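Local coordinates for protein FMN reductase (NADPH) (Bacillus subtilis, PDB 3N2S) that uses NADPH to reduce flavin mononucleotide and also reduces nitroaromatic compounds, quinones and azo dyes as a homodimeric flavoprotein, at residues 207-212 against 217-222; 116-121 against 132-137; 81-86 against 99-104. All coordinates share one frame; numbering follows the deposited sequence.

Contact 1: 207-212 against 217-222; sequences DYYRER and REETWS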
loop_
_atom_site.group_PDB
_atom_site.type_symbol
_atom_site.label_atom_id
_atom_site.label_comp_id
_atom_site.label_asym_id
_atom_site.label_seq_id
_atom_site.Cartn_x
_atom_site.Cartn_y
_atom_site.Cartn_z
ATOM N N ASP A 207 -16.341 22.363 10.503
ATOM C CA ASP A 207 -17.438 22.858 9.645
ATOM C C ASP A 207 -18.125 21.707 8.914
ATOM O O ASP A 207 -19.356 21.685 8.814
ATOM C CB ASP A 207 -16.944 23.884 8.608
ATOM C CG ASP A 207 -16.576 25.276 9.109
ATOM O OD1 ASP A 207 -16.023 26.056 8.312
ATOM O OD2 ASP A 207 -16.763 25.550 10.322
ATOM N N TYR A 208 -17.332 20.755 8.398
ATOM C CA TYR A 208 -17.840 19.574 7.704
ATOM C C TYR A 208 -18.797 18.771 8.609
ATOM O O TYR A 208 -19.903 18.422 8.172
ATOM C CB TYR A 208 -16.674 18.689 7.217
ATOM C CG TYR A 208 -17.119 17.383 6.603
ATOM C CD1 TYR A 208 -17.516 17.320 5.272
ATOM C CD2 TYR A 208 -17.186 16.218 7.362
ATOM C CE1 TYR A 208 -17.950 16.128 4.706
ATOM C CE2 TYR A 208 -17.630 15.021 6.809
ATOM C CZ TYR A 208 -17.995 14.979 5.478
ATOM O OH TYR A 208 -18.387 13.791 4.927
ATOM N N TYR A 209 -18.368 18.461 9.846
ATOM C CA TYR A 209 -19.224 17.725 10.780
ATOM C C TYR A 209 -20.472 18.498 11.175
ATOM O O TYR A 209 -21.540 17.892 11.266
ATOM C CB TYR A 209 -18.458 17.227 12.009
ATOM C CG TYR A 209 -17.447 16.153 11.686
ATOM C CD1 TYR A 209 -17.789 15.064 10.890
ATOM C CD2 TYR A 209 -16.153 16.210 12.192
ATOM C CE1 TYR A 209 -16.861 14.071 10.584
ATOM C CE2 TYR A 209 -15.222 15.209 11.912
ATOM C CZ TYR A 209 -15.571 14.158 11.080
ATOM O OH TYR A 209 -14.673 13.164 10.788
ATOM N N ARG A 210 -20.339 19.819 11.403
ATOM C CA ARG A 210 -21.471 20.691 11.738
ATOM C C ARG A 210 -22.511 20.604 10.625
ATOM O O ARG A 210 -23.668 20.295 10.912
ATOM C CB ARG A 210 -20.999 22.139 11.935
ATOM C CG ARG A 210 -21.810 22.944 12.956
ATOM C CD ARG A 210 -21.281 24.360 13.167
ATOM N NE ARG A 210 -19.838 24.388 13.441
ATOM C CZ ARG A 210 -18.917 24.796 12.573
ATOM N NH1 ARG A 210 -19.278 25.235 11.369
ATOM N NH2 ARG A 210 -17.631 24.768 12.896
ATOM N N GLU A 211 -22.074 20.760 9.353
ATOM C CA GLU A 211 -22.908 20.690 8.148
ATOM C C GLU A 211 -23.570 19.314 7.971
ATOM O O GLU A 211 -24.789 19.248 7.801
ATOM C CB GLU A 211 -22.092 21.092 6.889
ATOM C CG GLU A 211 -22.926 21.420 5.657
ATOM C CD GLU A 211 -22.210 22.130 4.516
ATOM O OE1 GLU A 211 -22.080 21.525 3.426
ATOM O OE2 GLU A 211 -21.828 23.312 4.691
ATOM N N ARG A 212 -22.767 18.227 8.041
ATOM C CA ARG A 212 -23.175 16.829 7.878
ATOM C C ARG A 212 -24.164 16.344 8.965
ATOM O O ARG A 212 -25.109 15.620 8.645
ATOM C CB ARG A 212 -21.906 15.934 7.811
ATOM C CG ARG A 212 -22.105 14.430 8.018
ATOM C CD ARG A 212 -21.055 13.859 8.961
ATOM N NE ARG A 212 -21.227 12.420 9.149
ATOM C CZ ARG A 212 -20.290 11.508 8.908
ATOM N NH1 ARG A 212 -19.081 11.879 8.495
ATOM N NH2 ARG A 212 -20.548 10.221 9.090
ATOM N N ARG A 217 -22.536 17.387 15.812
ATOM C CA ARG A 217 -21.105 17.147 16.040
ATOM C C ARG A 217 -20.297 18.323 15.505
ATOM O O ARG A 217 -20.623 18.836 14.440
ATOM C CB ARG A 217 -20.648 15.850 15.358
ATOM C CG ARG A 217 -21.026 14.579 16.102
ATOM C CD ARG A 217 -19.963 13.521 15.880
ATOM N NE ARG A 217 -20.420 12.177 16.231
ATOM C CZ ARG A 217 -20.266 11.610 17.424
ATOM N NH1 ARG A 217 -19.684 12.279 18.416
ATOM N NH2 ARG A 217 -20.689 10.369 17.634
ATOM N N GLU A 218 -19.252 18.749 16.235
ATOM C CA GLU A 218 -18.375 19.856 15.821
ATOM C C GLU A 218 -16.874 19.613 16.065
ATOM O O GLU A 218 -16.084 20.561 16.039
ATOM C CB GLU A 218 -18.854 21.201 16.414
ATOM C CG GLU A 218 -18.962 21.229 17.934
ATOM C CD GLU A 218 -19.798 22.350 18.520
ATOM O OE1 GLU A 218 -20.343 23.167 17.741
ATOM O OE2 GLU A 218 -19.922 22.400 19.765
ATOM N N GLU A 219 -16.478 18.355 16.250
ATOM C CA GLU A 219 -15.084 18.006 16.517
ATOM C C GLU A 219 -14.136 18.359 15.373
ATOM O O GLU A 219 -14.525 18.314 14.203
ATOM C CB GLU A 219 -14.949 16.528 16.920
ATOM C CG GLU A 219 -15.426 15.558 15.855
ATOM C CD GLU A 219 -15.290 14.081 16.160
ATOM O OE1 GLU A 219 -16.038 13.297 15.540
ATOM O OE2 GLU A 219 -14.438 13.702 16.994
ATOM N N THR A 220 -12.915 18.738 15.716
ATOM C CA THR A 220 -11.866 19.070 14.759
ATOM C C THR A 220 -11.160 17.739 14.378
ATOM O O THR A 220 -11.342 16.724 15.054
ATOM C CB THR A 220 -10.850 20.017 15.396
ATOM O OG1 THR A 220 -10.208 19.344 16.476
ATOM C CG2 THR A 220 -11.476 21.363 15.856
ATOM N N TRP A 221 -10.337 17.764 13.332
ATOM C CA TRP A 221 -9.597 16.582 12.904
ATOM C C TRP A 221 -8.587 16.167 13.965
ATOM O O TRP A 221 -8.539 14.999 14.319
ATOM C CB TRP A 221 -8.873 16.858 11.575
ATOM C CG TRP A 221 -8.184 15.652 11.024
ATOM C CD1 TRP A 221 -8.769 14.577 10.421
ATOM C CD2 TRP A 221 -6.771 15.420 10.987
ATOM N NE1 TRP A 221 -7.807 13.691 9.997
ATOM C CE2 TRP A 221 -6.568 14.185 10.329
ATOM C CE3 TRP A 221 -5.653 16.160 11.401
ATOM C CZ2 TRP A 221 -5.294 13.659 10.097
ATOM C CZ3 TRP A 221 -4.388 15.635 11.177
ATOM C CH2 TRP A 221 -4.215 14.409 10.508
ATOM N N SER A 222 -7.781 17.121 14.457
ATOM C CA SER A 222 -6.740 16.839 15.453
ATOM C C SER A 222 -7.327 16.233 16.743
ATOM O O SER A 222 -6.763 15.278 17.248
ATOM C CB SER A 222 -5.906 18.087 15.729
ATOM O OG SER A 222 -6.731 19.114 16.238
#

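Contact 2: 116-121 against 132-137; sequences LAAQNM and ICYIGG. With FMN (flavin mononucleotide), chain E.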
loop_
_atom_site.group_PDB
_atom_site.type_symbol
_atom_site.label_atom_id
_atom_site.label_comp_id
_atom_site.label_asym_id
_atom_site.label_seq_id
_atom_site.Cartn_x
_atom_site.Cartn_y
_atom_site.Cartn_z
ATOM N N LEU A 116 -0.657 -1.989 -2.587
ATOM C CA LEU A 116 -0.758 -1.525 -3.991
ATOM C C LEU A 116 -1.797 -2.353 -4.739
ATOM O O LEU A 116 -2.602 -1.791 -5.485
ATOM C CB LEU A 116 0.597 -1.594 -4.736
ATOM C CG LEU A 116 1.807 -0.879 -4.131
ATOM C CD1 LEU A 116 3.034 -1.032 -5.033
ATOM C CD2 LEU A 116 1.542 0.571 -3.829
ATOM N N ALA A 117 -1.804 -3.685 -4.502
ATOM C CA ALA A 117 -2.795 -4.576 -5.130
ATOM C C ALA A 117 -4.232 -4.183 -4.688
ATOM O O ALA A 117 -5.142 -4.119 -5.529
ATOM C CB ALA A 117 -2.500 -6.025 -4.743
ATOM N N ALA A 118 -4.435 -3.923 -3.375
ATOM C CA ALA A 118 -5.748 -3.549 -2.847
ATOM C C ALA A 118 -6.260 -2.257 -3.442
ATOM O O ALA A 118 -7.458 -2.148 -3.719
ATOM C CB ALA A 118 -5.714 -3.453 -1.326
ATOM N N GLN A 119 -5.370 -1.263 -3.591
ATOM C CA GLN A 119 -5.791 0.018 -4.156
ATOM C C GLN A 119 -6.140 -0.076 -5.643
ATOM O O GLN A 119 -7.070 0.602 -6.082
ATOM C CB GLN A 119 -4.842 1.169 -3.799
ATOM C CG GLN A 119 -5.412 2.558 -4.147
ATOM C CD GLN A 119 -6.797 2.913 -3.614
ATOM O OE1 GLN A 119 -7.551 3.665 -4.251
ATOM N NE2 GLN A 119 -7.198 2.390 -2.473
ATOM N N ASN A 120 -5.453 -0.959 -6.387
ATOM C CA ASN A 120 -5.807 -1.240 -7.786
ATOM C C ASN A 120 -7.206 -1.860 -7.826
ATOM O O ASN A 120 -8.035 -1.465 -8.657
ATOM C CB ASN A 120 -4.808 -2.204 -8.416
ATOM C CG ASN A 120 -3.854 -1.545 -9.382
ATOM O OD1 ASN A 120 -3.066 -2.204 -10.053
ATOM N ND2 ASN A 120 -3.897 -0.239 -9.466
HETATM N N MSE A 121 -7.478 -2.823 -6.917
HETATM C CA MSE A 121 -8.813 -3.434 -6.830
HETATM C C MSE A 121 -9.873 -2.372 -6.516
HETATM O O MSE A 121 -10.954 -2.388 -7.112
HETATM C CB MSE A 121 -8.865 -4.564 -5.763
HETATM C CG MSE A 121 -10.253 -5.220 -5.704
HETATM SE SE MSE A 121 -10.443 -6.702 -4.495
HETATM C CE MSE A 121 -9.378 -8.084 -5.479
ATOM N N ILE A 132 -16.649 0.603 -2.192
ATOM C CA ILE A 132 -15.670 -0.150 -1.405
ATOM C C ILE A 132 -15.518 0.445 -0.009
ATOM O O ILE A 132 -15.705 1.647 0.187
ATOM C CB ILE A 132 -14.271 -0.299 -2.110
ATOM C CG1 ILE A 132 -13.489 1.044 -2.245
ATOM C CG2 ILE A 132 -14.345 -1.020 -3.460
ATOM C CD1 ILE A 132 -12.518 1.390 -1.049
ATOM N N CYS A 133 -15.053 -0.385 0.927
ATOM C CA CYS A 133 -14.658 0.044 2.260
ATOM C C CYS A 133 -13.581 -0.892 2.764
ATOM O O CYS A 133 -13.788 -2.108 2.819
ATOM C CB CYS A 133 -15.822 0.157 3.249
ATOM S SG CYS A 133 -15.388 1.054 4.769
ATOM N N TYR A 134 -12.404 -0.320 3.081
ATOM C CA TYR A 134 -11.299 -1.089 3.673
ATOM C C TYR A 134 -11.693 -1.412 5.101
ATOM O O TYR A 134 -12.392 -0.622 5.727
ATOM C CB TYR A 134 -10.025 -0.254 3.707
ATOM C CG TYR A 134 -9.272 -0.208 2.404
ATOM C CD1 TYR A 134 -8.152 -1.008 2.196
ATOM C CD2 TYR A 134 -9.658 0.659 1.381
ATOM C CE1 TYR A 134 -7.447 -0.965 0.999
ATOM C CE2 TYR A 134 -8.947 0.729 0.188
ATOM C CZ TYR A 134 -7.849 -0.096 -0.003
ATOM O OH TYR A 134 -7.130 -0.016 -1.153
ATOM N N ILE A 135 -11.275 -2.588 5.616
ATOM C CA ILE A 135 -11.617 -3.048 6.969
ATOM C C ILE A 135 -10.350 -3.475 7.721
ATOM O O ILE A 135 -9.962 -4.642 7.694
ATOM C CB ILE A 135 -12.694 -4.181 6.977
ATOM C CG1 ILE A 135 -13.965 -3.825 6.086
ATOM C CG2 ILE A 135 -13.070 -4.599 8.452
ATOM C CD1 ILE A 135 -14.875 -2.643 6.607
ATOM N N GLY A 136 -9.733 -2.509 8.374
ATOM C CA GLY A 136 -8.551 -2.726 9.207
ATOM C C GLY A 136 -8.935 -3.303 10.558
ATOM O O GLY A 136 -8.073 -3.793 11.283
ATOM N N GLY A 137 -10.229 -3.230 10.890
ATOM C CA GLY A 137 -10.810 -3.748 12.123
ATOM C C GLY A 137 -10.491 -5.205 12.395
ATOM O O GLY A 137 -10.427 -5.610 13.558
HETATM N N1 FMN E . -13.617 2.083 7.712
HETATM C C2 FMN E . -14.445 1.344 8.498
HETATM O O2 FMN E . -15.655 1.627 8.588
HETATM N N3 FMN E . -13.970 0.283 9.202
HETATM C C4 FMN E . -12.682 -0.195 9.201
HETATM O O4 FMN E . -12.314 -1.177 9.858
HETATM C C4A FMN E . -11.741 0.556 8.341
HETATM N N5 FMN E . -10.501 0.152 8.214
HETATM C C5A FMN E . -9.699 0.813 7.260
HETATM C C6 FMN E . -8.394 0.300 7.038
HETATM C C7 FMN E . -7.586 0.829 6.042
HETATM C C7M FMN E . -6.237 0.183 5.761
HETATM C C8 FMN E . -8.026 1.994 5.300
HETATM C C8M FMN E . -7.164 2.636 4.270
HETATM C C9 FMN E . -9.324 2.541 5.528
HETATM C C9A FMN E . -10.172 1.985 6.513
HETATM N N10 FMN E . -11.509 2.411 6.727
HETATM C C10 FMN E . -12.344 1.745 7.569
HETATM C "C1'" FMN E . -12.030 3.566 5.962
HETATM C "C2'" FMN E . -11.467 4.867 6.553
HETATM O "O2'" FMN E . -12.158 5.108 7.707
HETATM C "C3'" FMN E . -11.769 5.976 5.549
HETATM O "O3'" FMN E . -11.024 5.661 4.334
HETATM C "C4'" FMN E . -11.413 7.423 6.114
HETATM O "O4'" FMN E . -12.436 7.767 7.069
HETATM C "C5'" FMN E . -11.526 8.463 4.967
HETATM O "O5'" FMN E . -12.897 8.403 4.473
HETATM P P FMN E . -13.228 8.195 2.905
HETATM O O1P FMN E . -12.644 9.337 2.113
HETATM O O2P FMN E . -14.735 8.091 2.991
HETATM O O3P FMN E . -12.655 6.802 2.591
#

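Contact 3: 81-86 against 99-104; sequences ADLYRH and ELLENT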
loop_
_atom_site.group_PDB
_atom_site.type_symbol
_atom_site.label_atom_id
_atom_site.label_comp_id
_atom_site.label_asym_id
_atom_site.label_seq_id
_atom_site.Cartn_x
_atom_site.Cartn_y
_atom_site.Cartn_z
ATOM N N ALA A 81 -0.336 -10.225 3.698
ATOM C CA ALA A 81 1.088 -10.221 3.381
ATOM C C ALA A 81 1.368 -11.721 3.255
ATOM O O ALA A 81 0.859 -12.507 4.069
ATOM C CB ALA A 81 1.890 -9.609 4.530
ATOM N N ASP A 82 2.060 -12.147 2.192
ATOM C CA ASP A 82 2.308 -13.575 1.966
ATOM C C ASP A 82 3.750 -13.850 1.567
ATOM O O ASP A 82 4.157 -13.512 0.460
ATOM C CB ASP A 82 1.329 -14.151 0.900
ATOM C CG ASP A 82 1.351 -15.667 0.689
ATOM O OD1 ASP A 82 2.397 -16.291 0.944
ATOM O OD2 ASP A 82 0.356 -16.208 0.166
ATOM N N LEU A 83 4.481 -14.527 2.450
ATOM C CA LEU A 83 5.852 -14.996 2.191
ATOM C C LEU A 83 5.900 -16.532 2.272
ATOM O O LEU A 83 6.957 -17.156 2.100
ATOM C CB LEU A 83 6.852 -14.313 3.119
ATOM C CG LEU A 83 7.035 -12.793 2.861
ATOM C CD1 LEU A 83 7.857 -12.131 3.923
ATOM C CD2 LEU A 83 7.615 -12.521 1.475
ATOM N N TYR A 84 4.729 -17.137 2.499
ATOM C CA TYR A 84 4.567 -18.600 2.560
ATOM C C TYR A 84 4.811 -19.211 1.174
ATOM O O TYR A 84 5.453 -20.259 1.061
ATOM C CB TYR A 84 3.181 -18.948 3.087
ATOM C CG TYR A 84 2.826 -20.421 3.040
ATOM C CD1 TYR A 84 3.190 -21.279 4.074
ATOM C CD2 TYR A 84 2.065 -20.942 1.998
ATOM C CE1 TYR A 84 2.820 -22.625 4.064
ATOM C CE2 TYR A 84 1.687 -22.288 1.977
ATOM C CZ TYR A 84 2.057 -23.122 3.020
ATOM O OH TYR A 84 1.708 -24.454 2.991
ATOM N N ARG A 85 4.312 -18.538 0.117
ATOM C CA ARG A 85 4.503 -18.932 -1.285
ATOM C C ARG A 85 6.009 -19.104 -1.566
ATOM O O ARG A 85 6.420 -20.121 -2.131
ATOM C CB ARG A 85 3.918 -17.831 -2.195
ATOM C CG ARG A 85 4.072 -18.068 -3.713
ATOM C CD ARG A 85 3.427 -16.970 -4.557
ATOM N NE ARG A 85 1.987 -16.872 -4.281
ATOM C CZ ARG A 85 1.397 -15.812 -3.729
ATOM N NH1 ARG A 85 2.103 -14.722 -3.446
ATOM N NH2 ARG A 85 0.099 -15.833 -3.463
ATOM N N HIS A 86 6.813 -18.144 -1.097
ATOM C CA HIS A 86 8.271 -18.071 -1.249
ATOM C C HIS A 86 8.952 -19.156 -0.405
ATOM O O HIS A 86 9.857 -19.832 -0.898
ATOM C CB HIS A 86 8.757 -16.632 -0.945
ATOM C CG HIS A 86 7.899 -15.607 -1.638
ATOM N ND1 HIS A 86 6.644 -15.250 -1.144
ATOM C CD2 HIS A 86 8.084 -14.990 -2.824
ATOM C CE1 HIS A 86 6.129 -14.410 -2.030
ATOM N NE2 HIS A 86 6.968 -14.214 -3.051
ATOM N N GLU A 99 14.326 -18.048 7.543
ATOM C CA GLU A 99 15.111 -16.992 8.215
ATOM C C GLU A 99 15.283 -15.748 7.336
ATOM O O GLU A 99 15.368 -14.650 7.865
ATOM C CB GLU A 99 16.505 -17.510 8.645
ATOM C CG GLU A 99 16.465 -18.562 9.737
ATOM C CD GLU A 99 17.783 -18.821 10.443
ATOM O OE1 GLU A 99 18.845 -18.749 9.782
ATOM O OE2 GLU A 99 17.750 -19.103 11.663
ATOM N N LEU A 100 15.321 -15.925 6.003
ATOM C CA LEU A 100 15.489 -14.830 5.039
ATOM C C LEU A 100 14.202 -13.982 4.833
ATOM O O LEU A 100 14.279 -12.839 4.394
ATOM C CB LEU A 100 15.997 -15.391 3.694
ATOM C CG LEU A 100 17.296 -16.248 3.728
ATOM C CD1 LEU A 100 17.760 -16.575 2.326
ATOM C CD2 LEU A 100 18.415 -15.553 4.502
ATOM N N LEU A 101 13.035 -14.545 5.176
ATOM C CA LEU A 101 11.712 -13.927 4.993
ATOM C C LEU A 101 11.221 -13.175 6.216
ATOM O O LEU A 101 10.184 -12.512 6.144
ATOM C CB LEU A 101 10.681 -15.052 4.650
ATOM C CG LEU A 101 11.037 -16.023 3.496
ATOM C CD1 LEU A 101 10.137 -17.254 3.529
ATOM C CD2 LEU A 101 11.002 -15.330 2.129
ATOM N N GLU A 102 11.956 -13.248 7.329
ATOM C CA GLU A 102 11.518 -12.725 8.620
ATOM C C GLU A 102 11.994 -11.361 9.101
ATOM O O GLU A 102 11.648 -10.985 10.211
ATOM C CB GLU A 102 11.727 -13.806 9.708
ATOM C CG GLU A 102 11.075 -15.129 9.341
ATOM C CD GLU A 102 11.134 -16.243 10.367
ATOM O OE1 GLU A 102 11.890 -16.109 11.352
ATOM O OE2 GLU A 102 10.436 -17.262 10.175
ATOM N N ASN A 103 12.740 -10.605 8.285
ATOM C CA ASN A 103 13.247 -9.316 8.721
ATOM C C ASN A 103 12.252 -8.171 8.465
ATOM O O ASN A 103 11.192 -8.398 7.874
ATOM C CB ASN A 103 14.637 -9.034 8.105
ATOM C CG ASN A 103 14.689 -8.923 6.596
ATOM O OD1 ASN A 103 13.671 -8.838 5.893
ATOM N ND2 ASN A 103 15.903 -8.858 6.069
ATOM N N THR A 104 12.612 -6.952 8.890
ATOM C CA THR A 104 11.788 -5.755 8.723
ATOM C C THR A 104 11.638 -5.418 7.244
ATOM O O THR A 104 10.533 -5.076 6.814
ATOM C CB THR A 104 12.347 -4.592 9.588
ATOM O OG1 THR A 104 12.288 -4.997 10.965
ATOM C CG2 THR A 104 11.592 -3.243 9.372
#

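Contact 1: 207-212 against 217-222
The ring of Tyr209 has the carboxylate oxygen OE1 of Glu219 over one face, while Glu219 O lies in plane at its CD2 edge and CD of Arg212 at its CD1 edge. Tyr209 CD2 is 3.3 Å from Glu219 O and 3.8 Å from Glu219 CG. Ring and carboxylate planes are 42° apart, so the two groups are not stacked. Glu219 has its CG between the backbone N and the carbonyl carbon (chi1 60°), which folds the start of the chain back against the ring before it runs on extended. Nearer the backbone, Tyr209 CB approaches Arg217 O at 3.6 Å, and Arg210 CA makes a CH...O contact of 3.4 Å with the same oxygen. The guanidinium of Arg210 is occupied within its own helix: NH1 and NH2 grip Asp207 OD2 end-on at 2.7 and 2.8 Å, both in the guanidinium plane. Beyond the contact, Tyr209 OH is hydrogen-bonded to Gln224, Thr213 OG1 to both Tyr209 O and Arg217 N, and Thr220 N-caps helix 221-229, so the segments frame the turn between two helices. No hydrogen bond joins the segments themselves. With Arg210 NE 4.5 Å from Glu218 OE1, too far for a salt bridge, opposite charge can probably add only a diffuse attraction, and the direct contact between the segments rests mainly on packing of the aromatic ring against backbone and aliphatic carbon.

Contact 2: 116-121 against 132-137
Tyr134 reaches from strand 131-135 to Ala118 and Gln119 of helix 104-127, a sheet-to-helix contact inside the alpha-beta-alpha sandwich of the nitroreductase fold. Followed outward, its CB rests on the flavin, 3.4 Å from FMN C8, and methyl C8M of the flavin lies over one ring face. Farther along, CE1 packs on Ala118 CB at 3.8 Å. At the tip, OH accepts a weak hydrogen bond from Gln119 NE2 (2.7 Å, N-H...O angle 125°) and has a second weak one with Ser122. The donor comes in at the ring edge, with amide and ring planes only 14° apart; a bend at chi2 in the Gln119 chain swings the amide there. Phe159 also meets the ring, and Leu116 of the second subunit packs on it, which places the contact at the dimer interface. A leucine in place of the tyrosine would probably leave Gln119 NE2 without this acceptor and open a gap beside Ala118 CB. Along the same segment the backbone turns to the cofactor: Gly137 N donates to FMN O4 at 3.1 Å, and Gly136 N to FMN N5 at 2.8 Å in a nearly straight bond of 172°.

Contact 3: 81-86 against 99-104
Leu83 lays its CD1 methyl against Leu101, 3.2 Å from Leu101 O and 4.1 Å from Leu101 CB. The two leucines run past each other in opposite directions, and the exchange is reciprocal: Leu101 CD1 comes to 3.5 Å from Leu83 O. Both chains have CG anti to the carbonyl carbon (chi1 -68° for Leu83, -51° for Leu101), which leaves CG beside the backbone N in both. The second methyl of Leu101, CD2, reaches His86 CB at 4.0 Å, so Leu101 bridges the residue before helix 84-92 and one in its first turn. The histidine ring itself is turned away, its NE2 hydrogen-bonded to Val43 O. No hydrogen bond crosses between the segments; the side chains that meet are apolar at their points of contact and buried, with Met106 and Phe246 also packing on Leu83. The helix start beside it is fixed by Asp82, whose OD1 accepts from Arg85 N at 3.1 Å (167°) and more weakly from Tyr84 N. Across the subunit boundary, OD2 of the same aspartate is hydrogen-bonded to Tyr187 of the second subunit. On the other segment, Asn103 N-caps helix 104-127 through its OD1. The whole is a capped strand-to-helix junction, where strand 75-82 gives way to helix 84-92 and the returning loop closes over it beside the second subunit.

Along the chain contact 3 comes first, then contact 2, then contact 1. Contacts 3 and 2 both belong to the nitroreductase fold and reach the same antiparallel sheet, through strands 75-82 and 131-135; their centres are about 21 Å apart, and helix 104-127 begins at the first and carries the second. Contact 2 is close to the chain's centre, whereas contact 1, where helix 191-213 meets the loop leading into helix 221-229, has its centre about 26 Å from that of contact 2 and about 43 Å from that of contact 3, on the opposite side. None touch one another, yet all three meet the second subunit, so dimerisation involves both the flavin-binding core and its outlying helices.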